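Local coordinates for protein GrgF (Penicillium sp. sh18, PDB 6LZH) that acts as a polyketide transferase of the alpha/beta hydrolase fold in the biosynthesis of gregatin A, a fungal polyketide with an alkylated furanone core, at residues Asn42-Asp46 against Leu65-Ile71; Ile82-Ala88 against Phe116-Val120; Ile109-Cys115 against Val131-Val137; Ala123-Lys129 against Val223-Ile227; Pro231-Val235 against Arg283-Phe287. All blocks are in the same frame, centred on the assembly; numbering follows the deposited sequence.

Contact 1: residues Asn42-Asp46 against Leu65-Ile71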
# COMPACT_ATOMS: atom_id res chain seq x y z
N ASN A 42 -10.79 11.53 -7.57
CA ASN A 42 -10.92 12.74 -6.76
C ASN A 42 -12.33 13.31 -6.83
O ASN A 42 -12.51 14.51 -6.60
CB ASN A 42 -9.89 13.80 -7.18
CG ASN A 42 -9.63 14.82 -6.08
OD1 ASN A 42 -9.72 14.49 -4.90
ND2 ASN A 42 -9.33 16.06 -6.46
N MET A 43 -13.34 12.48 -7.14
CA MET A 43 -14.70 12.96 -7.31
C MET A 43 -15.62 12.44 -6.20
O MET A 43 -15.43 11.33 -5.69
CB MET A 43 -15.27 12.52 -8.67
CG MET A 43 -14.67 13.28 -9.86
SD MET A 43 -14.90 15.08 -9.70
CE MET A 43 -16.66 15.25 -9.99
N PRO A 44 -16.61 13.23 -5.80
CA PRO A 44 -17.64 12.74 -4.88
C PRO A 44 -18.66 11.90 -5.64
O PRO A 44 -18.60 11.74 -6.85
CB PRO A 44 -18.26 14.04 -4.35
CG PRO A 44 -18.18 14.97 -5.52
CD PRO A 44 -16.85 14.63 -6.21
N LYS A 45 -19.62 11.36 -4.89
CA LYS A 45 -20.66 10.50 -5.43
C LYS A 45 -21.66 11.26 -6.31
O LYS A 45 -22.48 10.62 -6.99
CB LYS A 45 -21.42 9.86 -4.27
CG LYS A 45 -22.21 10.90 -3.50
CD LYS A 45 -22.54 10.45 -2.10
CE LYS A 45 -23.34 11.51 -1.37
NZ LYS A 45 -22.49 12.71 -1.11
N ASP A 46 -21.60 12.59 -6.33
CA ASP A 46 -22.75 13.40 -6.74
C ASP A 46 -23.00 13.38 -8.25
O ASP A 46 -24.15 13.54 -8.68
CB ASP A 46 -22.54 14.84 -6.25
CG ASP A 46 -22.76 14.97 -4.75
OD1 ASP A 46 -22.00 14.34 -3.99
OD2 ASP A 46 -23.71 15.68 -4.34
N LEU A 65 -24.12 4.31 -2.81
CA LEU A 65 -23.23 5.25 -3.48
C LEU A 65 -22.66 6.16 -2.40
O LEU A 65 -23.43 6.89 -1.76
CB LEU A 65 -24.01 6.04 -4.54
CG LEU A 65 -23.35 7.14 -5.33
CD1 LEU A 65 -22.06 6.62 -5.91
CD2 LEU A 65 -24.30 7.65 -6.44
N TYR A 66 -21.35 6.14 -2.19
CA TYR A 66 -20.82 6.89 -1.06
C TYR A 66 -19.57 7.69 -1.43
O TYR A 66 -18.91 7.43 -2.43
CB TYR A 66 -20.54 5.97 0.12
CG TYR A 66 -19.41 4.97 0.02
CD1 TYR A 66 -18.09 5.36 0.21
CD2 TYR A 66 -19.68 3.62 -0.16
CE1 TYR A 66 -17.06 4.45 0.17
CE2 TYR A 66 -18.65 2.68 -0.19
CZ TYR A 66 -17.34 3.11 -0.02
OH TYR A 66 -16.31 2.20 -0.05
N ASP A 67 -19.30 8.71 -0.60
CA ASP A 67 -18.13 9.54 -0.80
C ASP A 67 -16.94 8.84 -0.16
O ASP A 67 -17.01 8.45 1.02
CB ASP A 67 -18.32 10.94 -0.18
CG ASP A 67 -19.26 11.82 -0.99
OD1 ASP A 67 -19.18 11.79 -2.23
OD2 ASP A 67 -20.05 12.58 -0.39
N PRO A 68 -15.86 8.59 -0.91
CA PRO A 68 -14.67 7.99 -0.30
C PRO A 68 -14.09 8.90 0.77
O PRO A 68 -14.47 10.06 0.92
CB PRO A 68 -13.71 7.82 -1.49
CG PRO A 68 -14.59 7.86 -2.71
CD PRO A 68 -15.71 8.79 -2.36
N ARG A 69 -13.17 8.33 1.55
CA ARG A 69 -12.46 9.09 2.56
C ARG A 69 -11.96 10.41 2.02
O ARG A 69 -11.35 10.47 0.95
CB ARG A 69 -11.27 8.26 3.07
CG ARG A 69 -10.69 8.81 4.34
CD ARG A 69 -9.57 9.79 4.10
NE ARG A 69 -8.34 9.15 3.67
CZ ARG A 69 -7.24 9.83 3.38
NH1 ARG A 69 -6.13 9.19 3.00
NH2 ARG A 69 -7.24 11.16 3.47
N GLY A 70 -12.18 11.48 2.79
CA GLY A 70 -11.59 12.77 2.47
C GLY A 70 -12.27 13.49 1.33
O GLY A 70 -11.71 14.45 0.80
N ILE A 71 -13.46 13.05 0.93
CA ILE A 71 -14.15 13.58 -0.24
C ILE A 71 -15.59 13.88 0.16
O ILE A 71 -16.17 13.17 0.97
CB ILE A 71 -14.11 12.55 -1.39
CG1 ILE A 71 -12.66 12.30 -1.85
CG2 ILE A 71 -15.00 12.97 -2.54
CD1 ILE A 71 -12.12 13.35 -2.79
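Leu65 packs against the aliphatic part of Lys45, with Leu65 CG 3.5 Å from Lys45 CB. The next residue, Tyr66, turns its CA-to-CB bond away from 42-46 and offers only its carbonyl, with O 3.9 Å from Lys45 CB; its ring packs on helix 84-99 instead. Asp67 is the polar centre. Its OD1 accepts a hydrogen bond from the backbone N of Lys45 (2.7 Å, 166° at the hydrogen), while OD2 forms a salt bridge with Lys45 NZ at 2.5 Å. One carboxylate thus holds both the main chain and the side chain of a single residue, and OD2 also accepts from Ala73 N. Pro68 opens a type II turn, 68-71, that carries the chain back toward the loop. At its end Ile71 CG2 meets Pro44 CB at 3.9 Å and Ile71 CD1 reaches Asn42 OD1 at 3.4 Å; that amide oxygen is hydrogen-bonded to Asn80. The contact ties the loop after strand 32-38 to strand 62-66 and the turn after it in the alpha/beta hydrolase fold. Met43 lies near the probable catalytic Cys115, about 7 Å between side chains, without touching. Asp46 OD1 lies 4.2 Å from Asp67 OD1. Lys45 NZ adds a weak 3.3 Å bond to Asp46 OD1, so one positive charge is shared unequally, easing the carboxylate repulsion without neutralising both.

Contact 2: residues Ile82-Ala88 against Phe116-Val120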
# COMPACT_ATOMS: atom_id res chain seq x y z
N ILE A 82 -5.79 10.82 -1.87
CA ILE A 82 -6.31 9.59 -2.47
C ILE A 82 -5.41 8.44 -2.07
O ILE A 82 -4.18 8.57 -2.10
CB ILE A 82 -6.42 9.71 -4.00
CG1 ILE A 82 -7.42 10.78 -4.46
CG2 ILE A 82 -6.76 8.37 -4.63
CD1 ILE A 82 -8.56 11.07 -3.52
N ASP A 83 -6.01 7.32 -1.68
CA ASP A 83 -5.27 6.15 -1.21
C ASP A 83 -6.04 4.93 -1.70
O ASP A 83 -7.04 4.54 -1.08
CB ASP A 83 -5.13 6.16 0.31
CG ASP A 83 -4.22 5.05 0.82
OD1 ASP A 83 -3.88 4.15 0.03
OD2 ASP A 83 -3.86 5.09 2.02
N ALA A 84 -5.60 4.34 -2.82
CA ALA A 84 -6.34 3.21 -3.39
C ALA A 84 -6.42 2.05 -2.41
O ALA A 84 -7.48 1.44 -2.25
CB ALA A 84 -5.69 2.75 -4.69
N ARG A 85 -5.29 1.71 -1.76
CA ARG A 85 -5.31 0.61 -0.81
C ARG A 85 -6.35 0.84 0.28
O ARG A 85 -7.15 -0.05 0.59
CB ARG A 85 -3.93 0.41 -0.19
CG ARG A 85 -3.90 -0.79 0.72
CD ARG A 85 -2.53 -0.90 1.40
NE ARG A 85 -2.52 -0.13 2.64
CZ ARG A 85 -1.50 -0.12 3.49
NH1 ARG A 85 -0.42 -0.84 3.23
NH2 ARG A 85 -1.57 0.60 4.61
N GLN A 86 -6.35 2.03 0.88
CA GLN A 86 -7.31 2.31 1.94
C GLN A 86 -8.74 2.29 1.40
O GLN A 86 -9.67 1.85 2.09
CB GLN A 86 -7.03 3.68 2.57
CG GLN A 86 -8.02 4.02 3.69
CD GLN A 86 -7.91 5.46 4.18
OE1 GLN A 86 -7.71 6.39 3.40
NE2 GLN A 86 -8.07 5.65 5.48
N GLN A 87 -8.93 2.80 0.18
CA GLN A 87 -10.28 2.88 -0.38
C GLN A 87 -10.81 1.49 -0.67
O GLN A 87 -12.00 1.21 -0.46
CB GLN A 87 -10.29 3.76 -1.63
CG GLN A 87 -11.70 4.20 -2.06
CD GLN A 87 -11.73 5.26 -3.16
OE1 GLN A 87 -10.84 6.14 -3.27
NE2 GLN A 87 -12.78 5.19 -3.99
N ALA A 88 -9.94 0.59 -1.14
CA ALA A 88 -10.35 -0.80 -1.30
C ALA A 88 -10.71 -1.41 0.04
O ALA A 88 -11.70 -2.14 0.15
CB ALA A 88 -9.23 -1.62 -1.95
N PHE A 116 -11.13 5.89 -11.50
CA PHE A 116 -10.36 5.44 -10.34
C PHE A 116 -11.18 4.51 -9.46
O PHE A 116 -10.63 3.59 -8.85
CB PHE A 116 -9.86 6.65 -9.54
CG PHE A 116 -9.03 6.24 -8.34
CD1 PHE A 116 -7.69 5.96 -8.49
CD2 PHE A 116 -9.59 6.13 -7.08
CE1 PHE A 116 -6.91 5.59 -7.41
CE2 PHE A 116 -8.83 5.76 -6.00
CZ PHE A 116 -7.49 5.49 -6.16
N GLY A 117 -12.50 4.72 -9.39
CA GLY A 117 -13.36 3.81 -8.66
C GLY A 117 -13.33 2.39 -9.20
O GLY A 117 -13.55 1.44 -8.43
N GLY A 118 -13.01 2.22 -10.48
CA GLY A 118 -12.91 0.90 -11.07
C GLY A 118 -11.62 0.21 -10.69
O GLY A 118 -11.60 -1.02 -10.56
N ASN A 119 -10.55 0.98 -10.51
CA ASN A 119 -9.31 0.43 -9.96
C ASN A 119 -9.56 -0.11 -8.55
O ASN A 119 -9.25 -1.26 -8.26
CB ASN A 119 -8.25 1.53 -9.96
CG ASN A 119 -6.90 1.07 -9.41
OD1 ASN A 119 -6.80 0.63 -8.27
ND2 ASN A 119 -5.85 1.22 -10.21
N VAL A 120 -10.16 0.71 -7.69
CA VAL A 120 -10.43 0.29 -6.31
C VAL A 120 -11.40 -0.89 -6.27
O VAL A 120 -11.28 -1.80 -5.43
CB VAL A 120 -10.95 1.51 -5.53
CG1 VAL A 120 -11.55 1.11 -4.20
CG2 VAL A 120 -9.83 2.53 -5.34
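Val120 and Phe116, one turn apart on the helix that begins in the probable nucleophile elbow of this alpha/beta hydrolase fold, carry most of the contact: 74 and 66 Å² of their surfaces are covered by 82-88. Both direct their CA-to-CB bonds toward the start of helix 84-99. The axes of the short segments approach to 9.7 Å and cross at -66°. Val120 fits against the backbone and side chains of the other helix, with CG1 3.5 Å from Ala88 N, 3.6 Å from Gln87 C and 3.8 Å from Gln87 CG, and CG2 4.2 Å from Ala84 CB. With only methyl groups at Ala84 and Ala88, the backbones approach to 5.1 Å between the CA atoms of Ala88 and Val120. Phe116 fills the other end, its CZ 3.3 Å from Ile82 CG2 and 3.6 Å from Ala84 CB. Before the helix, Asp83 occupies the N-cap, its OD1 accepting a weak 3.4 Å capping bond from Gln86 N; outside the two segments, Asp83 OD2 forms a salt bridge with Arg85 of the second subunit. At the rim of the Phe116 ring, near the ring plane, Gln87 OE1 stands 3.4 Å from Phe116 CE2.

Contact 3: residues Ile109-Cys115 against Val131-Val137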
# COMPACT_ATOMS: atom_id res chain seq x y z
N ILE A 109 -24.05 -9.43 -3.61
CA ILE A 109 -23.48 -8.10 -3.42
C ILE A 109 -22.38 -7.92 -4.44
O ILE A 109 -21.38 -8.65 -4.42
CB ILE A 109 -22.95 -7.91 -2.00
CG1 ILE A 109 -24.12 -7.95 -1.01
CG2 ILE A 109 -22.19 -6.58 -1.90
CD1 ILE A 109 -23.72 -7.87 0.45
N ALA A 110 -22.56 -6.96 -5.34
CA ALA A 110 -21.60 -6.68 -6.40
C ALA A 110 -20.94 -5.33 -6.16
O ALA A 110 -21.43 -4.49 -5.41
CB ALA A 110 -22.30 -6.73 -7.77
N LEU A 111 -19.77 -5.15 -6.76
CA LEU A 111 -19.05 -3.89 -6.74
C LEU A 111 -19.02 -3.32 -8.15
O LEU A 111 -18.86 -4.07 -9.12
CB LEU A 111 -17.61 -4.07 -6.24
CG LEU A 111 -17.41 -4.70 -4.85
CD1 LEU A 111 -15.91 -4.76 -4.52
CD2 LEU A 111 -18.20 -3.91 -3.80
N TRP A 112 -19.12 -2.00 -8.25
CA TRP A 112 -19.13 -1.30 -9.54
C TRP A 112 -18.30 -0.04 -9.37
O TRP A 112 -18.44 0.66 -8.37
CB TRP A 112 -20.57 -0.97 -9.95
CG TRP A 112 -20.82 -0.27 -11.28
CD1 TRP A 112 -21.38 -0.83 -12.41
CD2 TRP A 112 -20.62 1.11 -11.58
NE1 TRP A 112 -21.49 0.11 -13.41
CE2 TRP A 112 -21.04 1.31 -12.92
CE3 TRP A 112 -20.11 2.19 -10.85
CZ2 TRP A 112 -20.96 2.57 -13.54
CZ3 TRP A 112 -20.04 3.44 -11.48
CH2 TRP A 112 -20.46 3.61 -12.80
N GLY A 113 -17.45 0.27 -10.33
CA GLY A 113 -16.61 1.44 -10.20
C GLY A 113 -16.34 2.08 -11.54
O GLY A 113 -16.16 1.39 -12.55
N LEU A 114 -16.27 3.42 -11.54
CA LEU A 114 -15.94 4.20 -12.73
C LEU A 114 -14.58 4.86 -12.53
O LEU A 114 -14.31 5.46 -11.49
CB LEU A 114 -17.01 5.27 -12.98
CG LEU A 114 -16.71 6.29 -14.08
CD1 LEU A 114 -16.65 5.61 -15.48
CD2 LEU A 114 -17.75 7.39 -14.08
N CYS A 115 -13.72 4.74 -13.54
CA CYS A 115 -12.44 5.46 -13.57
C CYS A 115 -11.61 5.00 -12.37
O CYS A 115 -11.36 3.79 -12.23
CB CYS A 115 -12.74 6.97 -13.66
SG CYS A 115 -11.26 8.06 -13.65
N VAL A 131 -17.76 -10.77 -2.10
CA VAL A 131 -18.29 -10.05 -3.25
C VAL A 131 -18.70 -11.07 -4.30
O VAL A 131 -17.93 -11.99 -4.63
CB VAL A 131 -17.24 -9.06 -3.79
CG1 VAL A 131 -17.66 -8.47 -5.13
CG2 VAL A 131 -16.96 -7.96 -2.75
N ALA A 132 -19.92 -10.93 -4.84
CA ALA A 132 -20.42 -11.90 -5.80
C ALA A 132 -19.99 -11.60 -7.23
O ALA A 132 -19.91 -12.53 -8.04
CB ALA A 132 -21.94 -11.98 -5.72
N ALA A 133 -19.67 -10.34 -7.54
CA ALA A 133 -19.36 -9.92 -8.91
C ALA A 133 -18.81 -8.51 -8.84
O ALA A 133 -19.09 -7.77 -7.91
CB ALA A 133 -20.60 -9.98 -9.82
N ALA A 134 -18.02 -8.14 -9.86
CA ALA A 134 -17.40 -6.83 -9.90
C ALA A 134 -17.45 -6.29 -11.32
O ALA A 134 -17.20 -7.04 -12.27
CB ALA A 134 -15.94 -6.86 -9.41
N ILE A 135 -17.76 -4.99 -11.47
CA ILE A 135 -17.76 -4.31 -12.76
C ILE A 135 -16.86 -3.09 -12.68
O ILE A 135 -17.05 -2.23 -11.81
CB ILE A 135 -19.18 -3.89 -13.18
CG1 ILE A 135 -20.11 -5.11 -13.28
CG2 ILE A 135 -19.10 -3.08 -14.51
CD1 ILE A 135 -21.62 -4.71 -13.41
N ALA A 136 -15.90 -2.99 -13.61
CA ALA A 136 -15.03 -1.83 -13.72
C ALA A 136 -15.31 -1.12 -15.04
O ALA A 136 -15.19 -1.72 -16.11
CB ALA A 136 -13.55 -2.23 -13.62
N VAL A 137 -15.70 0.15 -14.96
CA VAL A 137 -15.99 0.96 -16.13
C VAL A 137 -14.86 1.97 -16.32
O VAL A 137 -14.61 2.80 -15.44
CB VAL A 137 -17.34 1.68 -16.00
CG1 VAL A 137 -17.56 2.53 -17.22
CG2 VAL A 137 -18.48 0.68 -15.77
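Ile109 starts the pairing with its carbonyl, whose O accepts from Ala132 N at 2.7 Å (169°). Beyond it the two strands run parallel, 9° between their axes and 4.6 Å apart. Ala110 packs CB to CB on Ala133 at 4.2 Å. Leu111 uses both its N and its O toward 131-137, N to Ala133 O at 2.9 Å and O from Ile135 N at 2.8 Å, while its CG meets Val131 CG1 at 3.8 Å; its side chain projects to the face covered by helix 116-127. Trp112 projects to the opposite face, where CD1 touches Ile135 CG2 and CZ2 touches Val137 CG2, each at 3.8 Å, and its NE1 is hydrogen-bonded to Gln284 of helix 277-292. Gly113 repeats the bonding of Leu111, N to Ile135 O at 2.9 Å and O from Val137 N at 2.7 Å. Leu114 CD1 closes the apolar row on Val137 CG1 at 3.7 Å. Cys115, the probable nucleophile, has phi/psi of 62/-125°, a strained, positive-phi conformation consistent with a nucleophile elbow, and its side chain lies about 3 Å from that of His269. These are adjacent strands of a right-handed beta-alpha-beta crossover through helix 116-127. Because Cys115 N still donates to Val137 O at 2.9 Å, the hydrogen-bonded pairing extends to the probable nucleophile itself and probably helps hold it.

Contact 4: residues Ala123-Lys129 against Val223-Ile227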
# COMPACT_ATOMS: atom_id res chain seq x y z
N ALA A 123 -9.51 -4.07 -7.09
CA ALA A 123 -8.63 -4.46 -5.99
C ALA A 123 -9.44 -5.05 -4.84
O ALA A 123 -9.04 -6.04 -4.23
CB ALA A 123 -7.82 -3.26 -5.50
N ALA A 124 -10.59 -4.44 -4.53
CA ALA A 124 -11.42 -4.99 -3.46
C ALA A 124 -11.92 -6.38 -3.82
O ALA A 124 -11.96 -7.28 -2.97
CB ALA A 124 -12.58 -4.04 -3.16
N ALA A 125 -12.29 -6.59 -5.10
CA ALA A 125 -12.72 -7.92 -5.54
C ALA A 125 -11.57 -8.92 -5.47
O ALA A 125 -11.80 -10.12 -5.34
CB ALA A 125 -13.26 -7.85 -6.97
N ALA A 126 -10.33 -8.43 -5.58
CA ALA A 126 -9.18 -9.33 -5.48
C ALA A 126 -9.09 -9.95 -4.09
O ALA A 126 -8.58 -11.07 -3.94
CB ALA A 126 -7.89 -8.56 -5.80
N PHE A 127 -9.55 -9.24 -3.07
CA PHE A 127 -9.30 -9.64 -1.69
C PHE A 127 -10.53 -10.19 -0.98
O PHE A 127 -10.38 -10.96 -0.02
CB PHE A 127 -8.75 -8.45 -0.89
CG PHE A 127 -7.50 -7.86 -1.46
CD1 PHE A 127 -6.46 -8.68 -1.89
CD2 PHE A 127 -7.34 -6.48 -1.55
CE1 PHE A 127 -5.29 -8.13 -2.43
CE2 PHE A 127 -6.17 -5.93 -2.06
CZ PHE A 127 -5.14 -6.78 -2.51
N ASP A 128 -11.74 -9.83 -1.42
CA ASP A 128 -12.95 -10.06 -0.63
C ASP A 128 -13.87 -11.03 -1.35
O ASP A 128 -14.67 -10.62 -2.21
CB ASP A 128 -13.64 -8.73 -0.35
CG ASP A 128 -14.81 -8.87 0.60
OD1 ASP A 128 -15.04 -10.00 1.10
OD2 ASP A 128 -15.51 -7.85 0.84
N LYS A 129 -13.81 -12.30 -0.98
CA LYS A 129 -14.65 -13.31 -1.63
C LYS A 129 -16.11 -13.27 -1.18
O LYS A 129 -16.91 -14.09 -1.64
CB LYS A 129 -14.06 -14.71 -1.39
CG LYS A 129 -12.71 -14.88 -2.03
CD LYS A 129 -12.80 -14.66 -3.53
CE LYS A 129 -11.45 -14.26 -4.10
NZ LYS A 129 -11.47 -12.96 -4.81
N VAL A 223 -2.41 -7.45 -8.44
CA VAL A 223 -3.36 -8.19 -7.61
C VAL A 223 -4.60 -8.64 -8.39
O VAL A 223 -5.38 -9.44 -7.87
CB VAL A 223 -3.77 -7.37 -6.37
CG1 VAL A 223 -2.52 -6.82 -5.64
CG2 VAL A 223 -4.74 -6.24 -6.72
N VAL A 224 -4.79 -8.15 -9.63
CA VAL A 224 -6.03 -8.51 -10.33
C VAL A 224 -6.09 -10.00 -10.68
O VAL A 224 -7.18 -10.54 -10.89
CB VAL A 224 -6.24 -7.65 -11.58
CG1 VAL A 224 -6.56 -6.22 -11.19
CG2 VAL A 224 -5.03 -7.74 -12.55
N GLN A 225 -4.94 -10.69 -10.72
CA GLN A 225 -4.98 -12.13 -10.96
C GLN A 225 -5.67 -12.88 -9.83
O GLN A 225 -6.10 -14.02 -10.03
CB GLN A 225 -3.56 -12.68 -11.17
CG GLN A 225 -2.71 -12.69 -9.92
CD GLN A 225 -1.84 -11.45 -9.80
OE1 GLN A 225 -2.22 -10.35 -10.25
NE2 GLN A 225 -0.64 -11.62 -9.23
N TYR A 226 -5.82 -12.25 -8.66
CA TYR A 226 -6.48 -12.88 -7.52
C TYR A 226 -7.99 -12.69 -7.50
O TYR A 226 -8.67 -13.21 -6.61
CB TYR A 226 -5.91 -12.35 -6.20
CG TYR A 226 -4.40 -12.51 -6.07
CD1 TYR A 226 -3.78 -13.74 -6.28
CD2 TYR A 226 -3.61 -11.44 -5.71
CE1 TYR A 226 -2.42 -13.89 -6.14
CE2 TYR A 226 -2.24 -11.58 -5.57
CZ TYR A 226 -1.65 -12.81 -5.78
OH TYR A 226 -0.28 -12.94 -5.64
N ILE A 227 -8.55 -11.92 -8.43
CA ILE A 227 -10.00 -11.76 -8.42
C ILE A 227 -10.67 -13.11 -8.63
O ILE A 227 -11.59 -13.49 -7.89
CB ILE A 227 -10.42 -10.72 -9.47
CG1 ILE A 227 -9.84 -9.34 -9.12
CG2 ILE A 227 -11.96 -10.70 -9.60
CD1 ILE A 227 -9.92 -8.34 -10.26
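Apolar packing supplies most of this contact. Ala126 is central: its CB lies 4.0 Å from Val223 CG2, 3.9 Å from Ile227 CG1 and 4.3 Å from Tyr226 CB, and the backbones draw in to 3.9 Å between the CA atoms of Ala126 and Ile227. On one flank Ala125 CB meets Ile227 CG2 at 4.1 Å; on another Phe127 CZ reaches Val223 CG1 at 4.1 Å, although the CA-to-CB bond of Phe127 points away. The methyl side chains of Ala123, Ala125 and Ala126 are consistent with so close an approach of the irregular chain of 223-227. In the alpha/beta hydrolase fold this helix, 116-127, follows strand 108-114 and the probable nucleophile, Cys115, and here its later turns meet the loop that leads into strand 232-237. The place is also a subunit border: the ring of Phe127 stacks edge-to-face with Tyr213 of the second subunit, whose Leu216 packs on Val223. Polar bonding comes from one side chain, Lys129, which folds back toward 223-227 so that NZ donates to Ile227 O at 3.1 Å and, weakly, to Tyr226 O at 3.3 Å. Those two carbonyls are consecutive in the chain, and the same amine makes a further weak bond to Thr230.

Contact 5: residues Pro231-Val235 against Arg283-Phe287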
# COMPACT_ATOMS: atom_id res chain seq x y z
N PRO A 231 -16.52 -13.48 -10.49
CA PRO A 231 -16.73 -12.98 -11.85
C PRO A 231 -16.51 -11.48 -11.95
O PRO A 231 -16.99 -10.71 -11.11
CB PRO A 231 -18.20 -13.35 -12.13
CG PRO A 231 -18.53 -14.42 -11.16
CD PRO A 231 -17.71 -14.14 -9.94
N ALA A 232 -15.80 -11.06 -12.99
CA ALA A 232 -15.42 -9.66 -13.16
C ALA A 232 -15.67 -9.22 -14.59
O ALA A 232 -15.42 -9.96 -15.54
CB ALA A 232 -13.94 -9.44 -12.82
N MET A 233 -16.19 -8.00 -14.74
CA MET A 233 -16.46 -7.44 -16.05
C MET A 233 -15.73 -6.12 -16.20
O MET A 233 -15.82 -5.25 -15.32
CB MET A 233 -17.96 -7.22 -16.25
CG MET A 233 -18.26 -6.54 -17.53
SD MET A 233 -20.07 -6.42 -17.75
CE MET A 233 -20.14 -5.66 -19.36
N MET A 234 -15.04 -5.94 -17.32
CA MET A 234 -14.48 -4.64 -17.64
C MET A 234 -15.26 -4.02 -18.79
O MET A 234 -15.60 -4.70 -19.77
CB MET A 234 -13.01 -4.73 -18.03
CG MET A 234 -12.37 -3.34 -18.06
SD MET A 234 -10.61 -3.45 -18.39
CE MET A 234 -9.99 -4.19 -16.88
N VAL A 235 -15.50 -2.72 -18.67
CA VAL A 235 -16.22 -1.94 -19.68
C VAL A 235 -15.29 -0.83 -20.14
O VAL A 235 -15.06 0.14 -19.40
CB VAL A 235 -17.54 -1.39 -19.16
CG1 VAL A 235 -18.23 -0.55 -20.24
CG2 VAL A 235 -18.42 -2.54 -18.70
N ARG A 283 -26.45 -4.56 -20.67
CA ARG A 283 -25.36 -5.52 -20.77
C ARG A 283 -24.78 -5.84 -19.39
O ARG A 283 -24.60 -7.01 -19.04
CB ARG A 283 -24.29 -4.98 -21.72
CG ARG A 283 -22.94 -5.72 -21.70
CD ARG A 283 -23.04 -7.14 -22.30
NE ARG A 283 -21.72 -7.75 -22.37
CZ ARG A 283 -20.83 -7.46 -23.32
NH1 ARG A 283 -21.15 -6.60 -24.27
NH2 ARG A 283 -19.64 -8.04 -23.31
N GLN A 284 -24.51 -4.80 -18.59
CA GLN A 284 -23.99 -5.00 -17.24
C GLN A 284 -25.02 -5.68 -16.35
O GLN A 284 -24.67 -6.52 -15.52
CB GLN A 284 -23.59 -3.65 -16.63
CG GLN A 284 -22.37 -3.03 -17.31
CD GLN A 284 -22.14 -1.58 -16.90
OE1 GLN A 284 -22.40 -1.20 -15.76
NE2 GLN A 284 -21.63 -0.77 -17.83
N LEU A 285 -26.29 -5.31 -16.50
CA LEU A 285 -27.35 -5.99 -15.77
C LEU A 285 -27.41 -7.48 -16.13
O LEU A 285 -27.60 -8.34 -15.26
CB LEU A 285 -28.68 -5.30 -16.07
CG LEU A 285 -29.90 -6.02 -15.50
CD1 LEU A 285 -29.91 -5.83 -14.00
CD2 LEU A 285 -31.17 -5.45 -16.14
N ASP A 286 -27.24 -7.81 -17.41
CA ASP A 286 -27.24 -9.21 -17.82
C ASP A 286 -26.06 -9.96 -17.21
O ASP A 286 -26.20 -11.10 -16.74
CB ASP A 286 -27.19 -9.30 -19.36
CG ASP A 286 -27.45 -10.70 -19.86
OD1 ASP A 286 -28.61 -11.16 -19.73
OD2 ASP A 286 -26.51 -11.37 -20.35
N PHE A 287 -24.88 -9.33 -17.20
CA PHE A 287 -23.72 -9.90 -16.51
C PHE A 287 -24.05 -10.21 -15.06
O PHE A 287 -23.80 -11.31 -14.57
CB PHE A 287 -22.55 -8.93 -16.61
CG PHE A 287 -21.38 -9.29 -15.74
CD1 PHE A 287 -20.47 -10.26 -16.15
CD2 PHE A 287 -21.18 -8.66 -14.52
CE1 PHE A 287 -19.37 -10.59 -15.34
CE2 PHE A 287 -20.07 -9.00 -13.72
CZ PHE A 287 -19.19 -9.96 -14.12
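A methionine laid over a phenylalanine ring distinguishes this interface. Met233 CB sits 3.6 Å from the centroid of the Phe287 ring, only 8° off its normal, a clear CH-pi contact, and Met233 SD follows at 4.3 Å from the centroid and 31° off the normal, an oblique Met-aromatic contact. It is helix-on-sheet packing of the alpha/beta hydrolase fold: strand 232-237, between strands 133-137 and 259-264, is covered by the C-terminal helix 277-292. The segments run nearly antiparallel, at 170°, with 10.2 Å between their axes. Met233, with 106 Å² covered, keeps all three chi angles near 180°, and this extended form spans the gap, placing CE 3.6 Å from Arg283 CG, over one face of the guanidinium, and 4.0 Å from Gln284 CG. Phe287 answers from the helix by inserting its ring tip against the strand backbone, with CZ 3.6 Å from both Met233 N and Ala232 C and 4.1 Å from Pro231 CB. The side chain of Arg283 lies about 5 Å from a bound sodium ion, whose site includes Asp262 and Ile263. Gln284 OE1 accepts a hydrogen bond from Trp112 NE1, while Gln284 NE2 rests 3.8 Å from Val235 CG2.

In the fold
Contacts 1, 2 and 3 lie deepest, their centres 6 to 9 Å from that of the chain; contacts 4 and 5, at 15 and 16 Å, lie farther out, though most of their touching residues are still buried. Contacts 1, 3 and 5 all reach the main sheet, and neighbouring strands join contacts 3 and 5 through two probable hydrogen bonds, Met233 N to Ala134 O and Val235 N to Ala136 O, both 2.8 Å. Contacts 2 and 4 share helix 116-127 and both touch the second subunit. The chemistry differs with place: backbone hydrogen bonds between strands in contact 3, paired charges in the loop of contact 1, apolar packing in 2 and 5, and packing plus lysine-to-carbonyl bonding in 4.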